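Local coordinates for bifunctional protein PutA (Bdellovibrio bacteriovorus, PDB 5UR2), which probably converts L-proline to L-glutamate in two steps, joining a flavin-dependent proline dehydrogenase and an NAD-dependent L-glutamate gamma-semialdehyde dehydrogenase in one chain, at residues D239-Q242 with Y243-H247; Y415-R418 with R419-N423; K246-T249 with L250-T254. All coordinates share one frame; numbering follows the deposited sequence.

Contact 1 of 3, residues D239-Q242 with Y243-H247. With P5F (N-propargylglycine-modified flavin adenine dinucleotide), chain F.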
loop_
_atom_site.group_PDB
_atom_site.type_symbol
_atom_site.label_atom_id
_atom_site.label_comp_id
_atom_site.label_asym_id
_atom_site.label_seq_id
_atom_site.Cartn_x
_atom_site.Cartn_y
_atom_site.Cartn_z
ATOM N N ASP B 239 -17.143 33.332 -35.956
ATOM C CA ASP B 239 -15.892 32.820 -35.408
ATOM C C ASP B 239 -15.969 31.307 -35.215
ATOM O O ASP B 239 -17.034 30.687 -35.303
ATOM C CB ASP B 239 -15.525 33.518 -34.092
ATOM C CG ASP B 239 -15.035 34.968 -34.298
ATOM O OD1 ASP B 239 -14.563 35.309 -35.404
ATOM O OD2 ASP B 239 -15.095 35.770 -33.345
ATOM N N MET B 240 -14.815 30.705 -34.946
ATOM C CA MET B 240 -14.742 29.282 -34.645
ATOM C C MET B 240 -14.211 29.109 -33.239
ATOM O O MET B 240 -13.114 29.593 -32.920
ATOM C CB MET B 240 -13.854 28.523 -35.627
ATOM C CG MET B 240 -13.936 27.030 -35.398
ATOM S SD MET B 240 -15.592 26.393 -35.670
ATOM C CE MET B 240 -15.605 26.424 -37.466
ATOM N N GLU B 241 -14.978 28.398 -32.420
ATOM C CA GLU B 241 -14.636 28.167 -31.023
ATOM C C GLU B 241 -13.978 26.797 -30.866
ATOM O O GLU B 241 -13.318 26.316 -31.796
ATOM C CB GLU B 241 -15.894 28.315 -30.152
ATOM C CG GLU B 241 -16.448 29.737 -30.187
ATOM C CD GLU B 241 -17.919 29.828 -29.779
ATOM O OE1 GLU B 241 -18.778 29.401 -30.577
ATOM O OE2 GLU B 241 -18.220 30.343 -28.671
ATOM N N GLN B 242 -14.148 26.166 -29.702
ATOM C CA GLN B 242 -13.428 24.940 -29.373
ATOM C C GLN B 242 -13.899 23.760 -30.227
ATOM O O GLN B 242 -14.935 23.801 -30.900
ATOM C CB GLN B 242 -13.570 24.609 -27.885
ATOM C CG GLN B 242 -14.981 24.336 -27.446
ATOM C CD GLN B 242 -15.754 25.605 -27.084
ATOM O OE1 GLN B 242 -15.229 26.736 -27.155
ATOM N NE2 GLN B 242 -17.015 25.420 -26.701
ATOM N N TYR B 243 -13.104 22.686 -30.195
ATOM C CA TYR B 243 -13.351 21.572 -31.103
ATOM C C TYR B 243 -14.715 20.922 -30.862
ATOM O O TYR B 243 -15.336 20.426 -31.808
ATOM C CB TYR B 243 -12.231 20.539 -30.977
ATOM C CG TYR B 243 -12.279 19.481 -32.067
ATOM C CD1 TYR B 243 -11.957 19.802 -33.382
ATOM C CD2 TYR B 243 -12.661 18.172 -31.783
ATOM C CE1 TYR B 243 -11.987 18.844 -34.383
ATOM C CE2 TYR B 243 -12.690 17.201 -32.775
ATOM C CZ TYR B 243 -12.355 17.546 -34.075
ATOM O OH TYR B 243 -12.389 16.593 -35.074
ATOM N N SER B 244 -15.209 20.930 -29.616
ATOM C CA SER B 244 -16.499 20.308 -29.326
ATOM C C SER B 244 -17.664 20.954 -30.094
ATOM O O SER B 244 -18.722 20.335 -30.214
ATOM C CB SER B 244 -16.784 20.365 -27.825
ATOM O OG SER B 244 -16.798 21.725 -27.388
ATOM N N VAL B 245 -17.505 22.168 -30.619
ATOM C CA VAL B 245 -18.550 22.779 -31.426
ATOM C C VAL B 245 -18.092 23.049 -32.850
ATOM O O VAL B 245 -18.778 23.760 -33.588
ATOM C CB VAL B 245 -19.086 24.078 -30.781
ATOM C CG1 VAL B 245 -19.627 23.811 -29.368
ATOM C CG2 VAL B 245 -18.004 25.150 -30.734
ATOM N N LYS B 246 -16.935 22.516 -33.262
ATOM C CA LYS B 246 -16.427 22.871 -34.588
ATOM C C LYS B 246 -17.345 22.344 -35.681
ATOM O O LYS B 246 -17.744 23.091 -36.578
ATOM C CB LYS B 246 -15.000 22.341 -34.798
ATOM C CG LYS B 246 -14.334 22.864 -36.081
ATOM C CD LYS B 246 -14.589 21.972 -37.310
ATOM C CE LYS B 246 -13.977 20.570 -37.126
ATOM N NZ LYS B 246 -14.111 19.677 -38.340
ATOM N N HIS B 247 -17.669 21.049 -35.634
ATOM C CA HIS B 247 -18.512 20.462 -36.670
ATOM C C HIS B 247 -19.901 21.099 -36.662
ATOM O O HIS B 247 -20.446 21.441 -37.720
ATOM C CB HIS B 247 -18.573 18.939 -36.474
ATOM C CG HIS B 247 -19.301 18.213 -37.561
ATOM N ND1 HIS B 247 -19.745 16.912 -37.423
ATOM C CD2 HIS B 247 -19.679 18.609 -38.803
ATOM C CE1 HIS B 247 -20.363 16.539 -38.530
ATOM N NE2 HIS B 247 -20.340 17.552 -39.381
HETATM P PA P5F F . 2.367 31.522 -34.778
HETATM O O1A P5F F . 3.075 31.364 -36.166
HETATM O O2A P5F F . 3.207 31.699 -33.613
HETATM O O5B P5F F . 1.542 30.341 -34.345
HETATM C C5B P5F F . 1.113 30.075 -33.015
HETATM C C4B P5F F . 0.023 28.994 -33.065
HETATM O O4B P5F F . 0.517 27.707 -33.349
HETATM C C3B P5F F . -0.797 28.802 -31.822
HETATM O O3B P5F F . -1.758 29.774 -31.663
HETATM C C2B P5F F . -1.381 27.462 -32.030
HETATM O O2B P5F F . -2.484 27.568 -32.861
HETATM C C1B P5F F . -0.298 26.739 -32.748
HETATM N N9A P5F F . 0.537 25.925 -31.902
HETATM C C8A P5F F . 1.285 26.323 -30.803
HETATM N N7A P5F F . 1.933 25.256 -30.319
HETATM C C5A P5F F . 1.644 24.129 -31.091
HETATM C C6A P5F F . 2.002 22.783 -31.050
HETATM N N6A P5F F . 2.898 22.294 -30.040
HETATM N N1A P5F F . 1.514 21.918 -31.959
HETATM C C2A P5F F . 0.673 22.331 -32.931
HETATM N N3A P5F F . 0.281 23.636 -32.980
HETATM C C4A P5F F . 0.737 24.542 -32.106
HETATM N N1 P5F F . -8.315 31.430 -33.239
HETATM C C2 P5F F . -9.420 30.500 -33.216
HETATM O O2 P5F F . -9.174 29.208 -32.809
HETATM N N3 P5F F . -10.735 30.905 -33.615
HETATM C C4 P5F F . -11.018 32.225 -34.043
HETATM O O4 P5F F . -12.327 32.553 -34.419
HETATM C C4X P5F F . -9.856 33.210 -34.059
HETATM N N5 P5F F . -10.056 34.628 -34.351
HETATM C C5X P5F F . -8.855 35.377 -34.769
HETATM C C6 P5F F . -8.999 36.614 -35.596
HETATM C C7 P5F F . -7.845 37.287 -36.071
HETATM C C7M P5F F . -8.006 38.537 -36.908
HETATM C C8 P5F F . -6.542 36.789 -35.768
HETATM C C8M P5F F . -5.293 37.475 -36.259
HETATM C C9 P5F F . -6.396 35.617 -34.988
HETATM C C9A P5F F . -7.604 34.907 -34.482
HETATM N N10 P5F F . -7.450 33.681 -33.694
HETATM C C10 P5F F . -8.576 32.791 -33.665
HETATM C "C1'" P5F F . -6.154 33.257 -33.109
HETATM C "C2'" P5F F . -5.268 32.522 -34.116
HETATM O "O2'" P5F F . -5.848 31.307 -34.403
HETATM C "C3'" P5F F . -3.824 32.298 -33.662
HETATM O "O3'" P5F F . -3.839 31.504 -32.536
HETATM C "C4'" P5F F . -3.050 33.564 -33.324
HETATM O "O4'" P5F F . -3.577 34.585 -34.100
HETATM C "C5'" P5F F . -1.517 33.449 -33.427
HETATM O "O5'" P5F F . -1.072 32.688 -34.533
HETATM P P P5F F . 0.192 33.056 -35.480
HETATM O O1P P5F F . 0.159 32.564 -36.978
HETATM O O2P P5F F . 0.294 34.606 -35.218
HETATM O O3P P5F F . 1.476 32.686 -34.526
HETATM C C21 P5F F . -11.424 35.116 -32.175
HETATM C C22 P5F F . -10.799 34.920 -33.356
HETATM C C23 P5F F . -12.708 34.350 -31.811
#

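Contact 2 of 3, residues Y415-R418 with R419-N423. With P5F (N-propargylglycine-modified flavin adenine dinucleotide), chain F.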
loop_
_atom_site.group_PDB
_atom_site.type_symbol
_atom_site.label_atom_id
_atom_site.label_comp_id
_atom_site.label_asym_id
_atom_site.label_seq_id
_atom_site.Cartn_x
_atom_site.Cartn_y
_atom_site.Cartn_z
ATOM N N TYR B 415 -9.370 38.114 -21.959
ATOM C CA TYR B 415 -8.709 38.199 -23.264
ATOM C C TYR B 415 -7.230 38.551 -23.125
ATOM O O TYR B 415 -6.380 37.961 -23.803
ATOM C CB TYR B 415 -9.445 39.219 -24.128
ATOM C CG TYR B 415 -8.914 39.413 -25.534
ATOM C CD1 TYR B 415 -9.286 38.571 -26.571
ATOM C CD2 TYR B 415 -8.063 40.463 -25.825
ATOM C CE1 TYR B 415 -8.804 38.773 -27.861
ATOM C CE2 TYR B 415 -7.580 40.667 -27.103
ATOM C CZ TYR B 415 -7.953 39.826 -28.115
ATOM O OH TYR B 415 -7.457 40.061 -29.377
ATOM N N LEU B 416 -6.906 39.522 -22.257
ATOM C CA LEU B 416 -5.516 39.864 -21.967
ATOM C C LEU B 416 -4.727 38.649 -21.474
ATOM O O LEU B 416 -3.511 38.559 -21.700
ATOM C CB LEU B 416 -5.460 40.986 -20.925
ATOM C CG LEU B 416 -4.102 41.404 -20.308
ATOM C CD1 LEU B 416 -3.194 42.128 -21.314
ATOM C CD2 LEU B 416 -4.239 42.236 -19.018
ATOM N N VAL B 417 -5.387 37.727 -20.766
ATOM C CA VAL B 417 -4.701 36.529 -20.293
ATOM C C VAL B 417 -4.366 35.622 -21.463
ATOM O O VAL B 417 -3.297 35.000 -21.493
ATOM C CB VAL B 417 -5.544 35.784 -19.236
ATOM C CG1 VAL B 417 -4.970 34.394 -18.999
ATOM C CG2 VAL B 417 -5.558 36.549 -17.930
ATOM N N ARG B 418 -5.264 35.546 -22.449
ATOM C CA ARG B 418 -4.994 34.731 -23.636
ATOM C C ARG B 418 -3.839 35.314 -24.457
ATOM O O ARG B 418 -2.991 34.563 -24.957
ATOM C CB ARG B 418 -6.267 34.597 -24.479
ATOM C CG ARG B 418 -6.244 33.461 -25.519
ATOM C CD ARG B 418 -7.594 32.708 -25.603
ATOM N NE ARG B 418 -8.349 33.017 -26.825
ATOM C CZ ARG B 418 -9.630 32.699 -27.037
ATOM N NH1 ARG B 418 -10.331 32.057 -26.106
ATOM N NH2 ARG B 418 -10.221 33.033 -28.187
ATOM N N ARG B 419 -3.779 36.649 -24.588
ATOM C CA ARG B 419 -2.634 37.289 -25.241
ATOM C C ARG B 419 -1.331 36.971 -24.514
ATOM O O ARG B 419 -0.336 36.598 -25.147
ATOM C CB ARG B 419 -2.842 38.807 -25.320
ATOM C CG ARG B 419 -4.219 39.213 -25.832
ATOM C CD ARG B 419 -4.314 39.241 -27.344
ATOM N NE ARG B 419 -3.837 38.033 -28.009
ATOM C CZ ARG B 419 -4.547 36.918 -28.154
ATOM N NH1 ARG B 419 -5.775 36.832 -27.661
ATOM N NH2 ARG B 419 -4.017 35.884 -28.798
ATOM N N LEU B 420 -1.323 37.090 -23.178
ATOM C CA LEU B 420 -0.129 36.742 -22.410
ATOM C C LEU B 420 0.275 35.290 -22.634
ATOM O O LEU B 420 1.465 34.983 -22.772
ATOM C CB LEU B 420 -0.350 37.007 -20.917
ATOM C CG LEU B 420 -0.194 38.441 -20.412
ATOM C CD1 LEU B 420 -0.780 38.553 -19.022
ATOM C CD2 LEU B 420 1.287 38.846 -20.385
ATOM N N LEU B 421 -0.697 34.382 -22.674
ATOM C CA LEU B 421 -0.378 32.976 -22.893
ATOM C C LEU B 421 0.258 32.758 -24.261
ATOM O O LEU B 421 1.314 32.128 -24.368
ATOM C CB LEU B 421 -1.638 32.125 -22.759
ATOM C CG LEU B 421 -2.067 31.945 -21.303
ATOM C CD1 LEU B 421 -3.440 31.306 -21.238
ATOM C CD2 LEU B 421 -1.036 31.120 -20.559
ATOM N N GLU B 422 -0.345 33.316 -25.315
ATOM C CA GLU B 422 0.200 33.136 -26.658
ATOM C C GLU B 422 1.597 33.746 -26.789
ATOM O O GLU B 422 2.514 33.124 -27.341
ATOM C CB GLU B 422 -0.738 33.756 -27.692
ATOM C CG GLU B 422 -0.343 33.412 -29.108
ATOM C CD GLU B 422 -0.355 31.909 -29.356
ATOM O OE1 GLU B 422 0.736 31.343 -29.623
ATOM O OE2 GLU B 422 -1.449 31.297 -29.228
ATOM N N ASN B 423 1.777 34.966 -26.283
ATOM C CA ASN B 423 3.030 35.674 -26.497
ATOM C C ASN B 423 4.181 35.066 -25.703
ATOM O O ASN B 423 5.341 35.220 -26.097
ATOM C CB ASN B 423 2.857 37.149 -26.141
ATOM C CG ASN B 423 1.922 37.867 -27.084
ATOM O OD1 ASN B 423 1.667 37.404 -28.192
ATOM N ND2 ASN B 423 1.394 39.000 -26.643
HETATM P PA P5F F . 2.367 31.522 -34.778
HETATM O O1A P5F F . 3.075 31.364 -36.166
HETATM O O2A P5F F . 3.207 31.699 -33.613
HETATM O O5B P5F F . 1.542 30.341 -34.345
HETATM C C5B P5F F . 1.113 30.075 -33.015
HETATM C C4B P5F F . 0.023 28.994 -33.065
HETATM O O4B P5F F . 0.517 27.707 -33.349
HETATM C C3B P5F F . -0.797 28.802 -31.822
HETATM O O3B P5F F . -1.758 29.774 -31.663
HETATM C C2B P5F F . -1.381 27.462 -32.030
HETATM O O2B P5F F . -2.484 27.568 -32.861
HETATM C C1B P5F F . -0.298 26.739 -32.748
HETATM N N9A P5F F . 0.537 25.925 -31.902
HETATM C C8A P5F F . 1.285 26.323 -30.803
HETATM N N7A P5F F . 1.933 25.256 -30.319
HETATM C C5A P5F F . 1.644 24.129 -31.091
HETATM C C6A P5F F . 2.002 22.783 -31.050
HETATM N N6A P5F F . 2.898 22.294 -30.040
HETATM N N1A P5F F . 1.514 21.918 -31.959
HETATM C C2A P5F F . 0.673 22.331 -32.931
HETATM N N3A P5F F . 0.281 23.636 -32.980
HETATM C C4A P5F F . 0.737 24.542 -32.106
HETATM N N1 P5F F . -8.315 31.430 -33.239
HETATM C C2 P5F F . -9.420 30.500 -33.216
HETATM O O2 P5F F . -9.174 29.208 -32.809
HETATM N N3 P5F F . -10.735 30.905 -33.615
HETATM C C4 P5F F . -11.018 32.225 -34.043
HETATM O O4 P5F F . -12.327 32.553 -34.419
HETATM C C4X P5F F . -9.856 33.210 -34.059
HETATM N N5 P5F F . -10.056 34.628 -34.351
HETATM C C5X P5F F . -8.855 35.377 -34.769
HETATM C C6 P5F F . -8.999 36.614 -35.596
HETATM C C7 P5F F . -7.845 37.287 -36.071
HETATM C C7M P5F F . -8.006 38.537 -36.908
HETATM C C8 P5F F . -6.542 36.789 -35.768
HETATM C C8M P5F F . -5.293 37.475 -36.259
HETATM C C9 P5F F . -6.396 35.617 -34.988
HETATM C C9A P5F F . -7.604 34.907 -34.482
HETATM N N10 P5F F . -7.450 33.681 -33.694
HETATM C C10 P5F F . -8.576 32.791 -33.665
HETATM C "C1'" P5F F . -6.154 33.257 -33.109
HETATM C "C2'" P5F F . -5.268 32.522 -34.116
HETATM O "O2'" P5F F . -5.848 31.307 -34.403
HETATM C "C3'" P5F F . -3.824 32.298 -33.662
HETATM O "O3'" P5F F . -3.839 31.504 -32.536
HETATM C "C4'" P5F F . -3.050 33.564 -33.324
HETATM O "O4'" P5F F . -3.577 34.585 -34.100
HETATM C "C5'" P5F F . -1.517 33.449 -33.427
HETATM O "O5'" P5F F . -1.072 32.688 -34.533
HETATM P P P5F F . 0.192 33.056 -35.480
HETATM O O1P P5F F . 0.159 32.564 -36.978
HETATM O O2P P5F F . 0.294 34.606 -35.218
HETATM O O3P P5F F . 1.476 32.686 -34.526
HETATM C C21 P5F F . -11.424 35.116 -32.175
HETATM C C22 P5F F . -10.799 34.920 -33.356
HETATM C C23 P5F F . -12.708 34.350 -31.811
#

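Contact 3 of 3, residues K246-T249 with L250-T254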
loop_
_atom_site.group_PDB
_atom_site.type_symbol
_atom_site.label_atom_id
_atom_site.label_comp_id
_atom_site.label_asym_id
_atom_site.label_seq_id
_atom_site.Cartn_x
_atom_site.Cartn_y
_atom_site.Cartn_z
ATOM N N LYS B 246 -16.935 22.516 -33.262
ATOM C CA LYS B 246 -16.427 22.871 -34.588
ATOM C C LYS B 246 -17.345 22.344 -35.681
ATOM O O LYS B 246 -17.744 23.091 -36.578
ATOM C CB LYS B 246 -15.000 22.341 -34.798
ATOM C CG LYS B 246 -14.334 22.864 -36.081
ATOM C CD LYS B 246 -14.589 21.972 -37.310
ATOM C CE LYS B 246 -13.977 20.570 -37.126
ATOM N NZ LYS B 246 -14.111 19.677 -38.340
ATOM N N HIS B 247 -17.669 21.049 -35.634
ATOM C CA HIS B 247 -18.512 20.462 -36.670
ATOM C C HIS B 247 -19.901 21.099 -36.662
ATOM O O HIS B 247 -20.446 21.441 -37.720
ATOM C CB HIS B 247 -18.573 18.939 -36.474
ATOM C CG HIS B 247 -19.301 18.213 -37.561
ATOM N ND1 HIS B 247 -19.745 16.912 -37.423
ATOM C CD2 HIS B 247 -19.679 18.609 -38.803
ATOM C CE1 HIS B 247 -20.363 16.539 -38.530
ATOM N NE2 HIS B 247 -20.340 17.552 -39.381
ATOM N N LEU B 248 -20.464 21.313 -35.472
ATOM C CA LEU B 248 -21.771 21.952 -35.383
ATOM C C LEU B 248 -21.748 23.351 -36.003
ATOM O O LEU B 248 -22.671 23.735 -36.726
ATOM C CB LEU B 248 -22.217 21.995 -33.924
ATOM C CG LEU B 248 -23.576 22.614 -33.591
ATOM C CD1 LEU B 248 -24.701 21.838 -34.265
ATOM C CD2 LEU B 248 -23.774 22.659 -32.085
ATOM N N THR B 249 -20.686 24.116 -35.747
ATOM C CA THR B 249 -20.577 25.463 -36.300
ATOM C C THR B 249 -20.575 25.437 -37.823
ATOM O O THR B 249 -21.171 26.306 -38.470
ATOM C CB THR B 249 -19.324 26.149 -35.754
ATOM O OG1 THR B 249 -19.390 26.144 -34.321
ATOM C CG2 THR B 249 -19.238 27.603 -36.244
ATOM N N LEU B 250 -19.902 24.452 -38.415
ATOM C CA LEU B 250 -19.841 24.388 -39.867
ATOM C C LEU B 250 -21.206 24.054 -40.474
ATOM O O LEU B 250 -21.589 24.634 -41.495
ATOM C CB LEU B 250 -18.777 23.379 -40.291
ATOM C CG LEU B 250 -17.352 23.833 -39.930
ATOM C CD1 LEU B 250 -16.316 22.822 -40.398
ATOM C CD2 LEU B 250 -17.062 25.217 -40.490
ATOM N N GLU B 251 -21.951 23.123 -39.864
ATOM C CA GLU B 251 -23.304 22.837 -40.334
ATOM C C GLU B 251 -24.216 24.050 -40.154
ATOM O O GLU B 251 -25.008 24.378 -41.042
ATOM C CB GLU B 251 -23.880 21.620 -39.599
ATOM C CG GLU B 251 -23.174 20.329 -39.955
ATOM C CD GLU B 251 -23.898 19.100 -39.464
ATOM O OE1 GLU B 251 -25.038 19.217 -38.959
ATOM O OE2 GLU B 251 -23.319 18.010 -39.585
ATOM N N VAL B 252 -24.118 24.727 -39.011
ATOM C CA VAL B 252 -24.929 25.919 -38.787
ATOM C C VAL B 252 -24.661 26.946 -39.880
ATOM O O VAL B 252 -25.585 27.472 -40.510
ATOM C CB VAL B 252 -24.651 26.482 -37.380
ATOM C CG1 VAL B 252 -25.214 27.876 -37.213
ATOM C CG2 VAL B 252 -25.193 25.532 -36.301
ATOM N N PHE B 253 -23.378 27.218 -40.137
ATOM C CA PHE B 253 -22.992 28.269 -41.075
ATOM C C PHE B 253 -23.408 27.944 -42.502
ATOM O O PHE B 253 -24.003 28.779 -43.196
ATOM C CB PHE B 253 -21.483 28.496 -41.001
ATOM C CG PHE B 253 -20.982 29.500 -41.983
ATOM C CD1 PHE B 253 -21.117 30.862 -41.732
ATOM C CD2 PHE B 253 -20.340 29.088 -43.150
ATOM C CE1 PHE B 253 -20.632 31.801 -42.641
ATOM C CE2 PHE B 253 -19.865 30.015 -44.055
ATOM C CZ PHE B 253 -20.011 31.374 -43.804
ATOM N N THR B 254 -23.057 26.753 -42.972
ATOM C CA THR B 254 -23.289 26.427 -44.373
ATOM C C THR B 254 -24.781 26.306 -44.674
ATOM O O THR B 254 -25.238 26.754 -45.728
ATOM C CB THR B 254 -22.540 25.144 -44.755
ATOM O OG1 THR B 254 -22.844 24.095 -43.821
ATOM C CG2 THR B 254 -21.040 25.387 -44.786
#

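Contact 1 of 3, residues D239-Q242 with Y243-H247
Val245 N, at the N-cap position, donates to Gln242 O over 3.1 Å in a fairly straight bond (158° at the hydrogen), closing a turn through the 3-10 residues Tyr243 and Ser244 with the donor well above the carbonyl plane. The side chain of Gln242 folds alongside this turn. Its CG stands between the backbone N and the carbonyl carbon (chi1 63°), which places CG 3.2 Å from Ser244 OG; a bend at the next torsion brings NE2 to 4.1 Å from Val245 CG1. The other methyl of Val245, CG2, rests at 3.8 Å on Glu241 CB and also lies close to Gln242 O, while the carboxylate of Glu241 leads off to a hydrogen bond with Thr200. Met240, bent along its length, lays SD 3.8 Å from Lys246 CG, the thioether slanting across the aliphatic root of the lysine. Beyond that root Lys246 NZ forms salt bridges to Asp282 and Asp278, two carboxylates that would offset a buried charge.

Away from the turn the backbone of Met240 grips the flavin twice: Met240 N donates to O4 of the modified cofactor at 3.1 Å (164°), and flavin N3 donates to Met240 O at 2.8 Å. Asp239, in a salt bridge with Arg300, brings OD2 to within 3.2 Å of C23, an atom of the inactivator's chain. This is a beta-alpha loop at the C-terminal end of strand 235-238 in the proline dehydrogenase TIM barrel, recognising the pyrimidine edge of the flavin.

Contact 2 of 3, residues Y415-R418 with R419-N423
Tyr415 and Arg419, one helical turn apart, make an off-centre cation-pi contact: Arg419 CZ lies 4.9 Å from the centroid of the Tyr415 ring, 27° off the ring normal. NH1 does the touching, over one ring face near the rim and 3.6 Å from Tyr415 CE1, while the guanidinium is inclined at 48° to the ring. The aliphatic part shares the work, Arg419 CD reaching Tyr415 CE2 at 3.6 Å, because the chain leaves beside its own backbone N (chi1 -47°) and folds at the next two torsions back over the tyrosine. The Arg418 guanidinium is turned nearly perpendicular to that of Arg419, and the charged atoms of the two, Arg418 NE and Arg419 NH1, are not in contact.

Among the apolar groups, Val417 and Leu421 run side by side, Val417 CG1 4.1 Å from Leu421 CD1.

Four successive i to i+4 backbone bonds underlie these pairs, from Arg419 N to Tyr415 O through to Glu422 N to Arg418 O, the last at 2.9 Å. Glu422, bent at its second torsion, reaches the cofactor, its OE2 2.9 Å from the ribose oxygen O3B.

Helix 409-423 follows the last barrel strand, 400-406. Tyr415 and Arg419 face Leu382 of strand 379-382, whereas Leu416 and Leu420 pack on Tyr36 of helix 35-45, and Val417 and Leu421 meet helix 47-59 as well as Arg977 of the second subunit.

Contact 3 of 3, residues K246-T249 with L250-T254
Leu250 packs back on Lys246, its CD1 3.6 Å from Lys246 CD, so that the leucine methyl meets the middle of the lysine chain, whose ammonium goes on to Asp282. The backbone bond from Leu250 N to Lys246 O, at 3.1 Å, holds the two residues one turn apart. Leu250 O is in turn gripped twice, by Thr254 N at 3.0 Å and by Thr254 OG1 at 2.7 Å, the two donors arriving from opposite faces of the carbonyl plane.

Thr249 accepts from Phe253 N through its own O at 2.9 Å. Its hydroxyl lies beside its backbone N (chi1 -56°), and from there OG1 is hydrogen-bonded to Val245 O, one turn back at the start of the helix.

Glu251 meets His247 toward the surface. The carboxylate and imidazole planes are almost perpendicular, and although Glu251 OE2 comes to 3.0 Å from His247 NE2, the angle is too poor for a hydrogen bond. The other oxygen, OE1, is tied to helix 211-232, by a salt bridge to Lys215 and a hydrogen bond from Trp211. On that same flank Leu248 and Val252 both pack on Leu218.

Leu250 and Phe253 turn to Ile270 of strand 268-273, and Thr254 to helix 279-293. Such layering is that of the helix in a beta-alpha-beta crossover of a TIM barrel, here linking parallel strands 235-238 and 268-273.

All three contacts belong to the proline dehydrogenase barrel. Contacts 1 and 3 are consecutive: they share Lys246 and His247, and they touch where Met240 CE of the loop packs 3.6 Å from Leu250 CD2 of helix 246-257. Contact 1 is partly buried and uses backbone polar groups for the flavin ring, whereas contact 3, mostly buried, is regular helix packing with a polar outer edge and has no residue bonded to the flavin. Contact 2, also buried, lies about 20 Å from contact 1, centre to centre, on helix 409-423; it approaches the same cofactor at a ribose through a carboxylate, adds a cation-pi pair and packs against Arg977 of the second subunit.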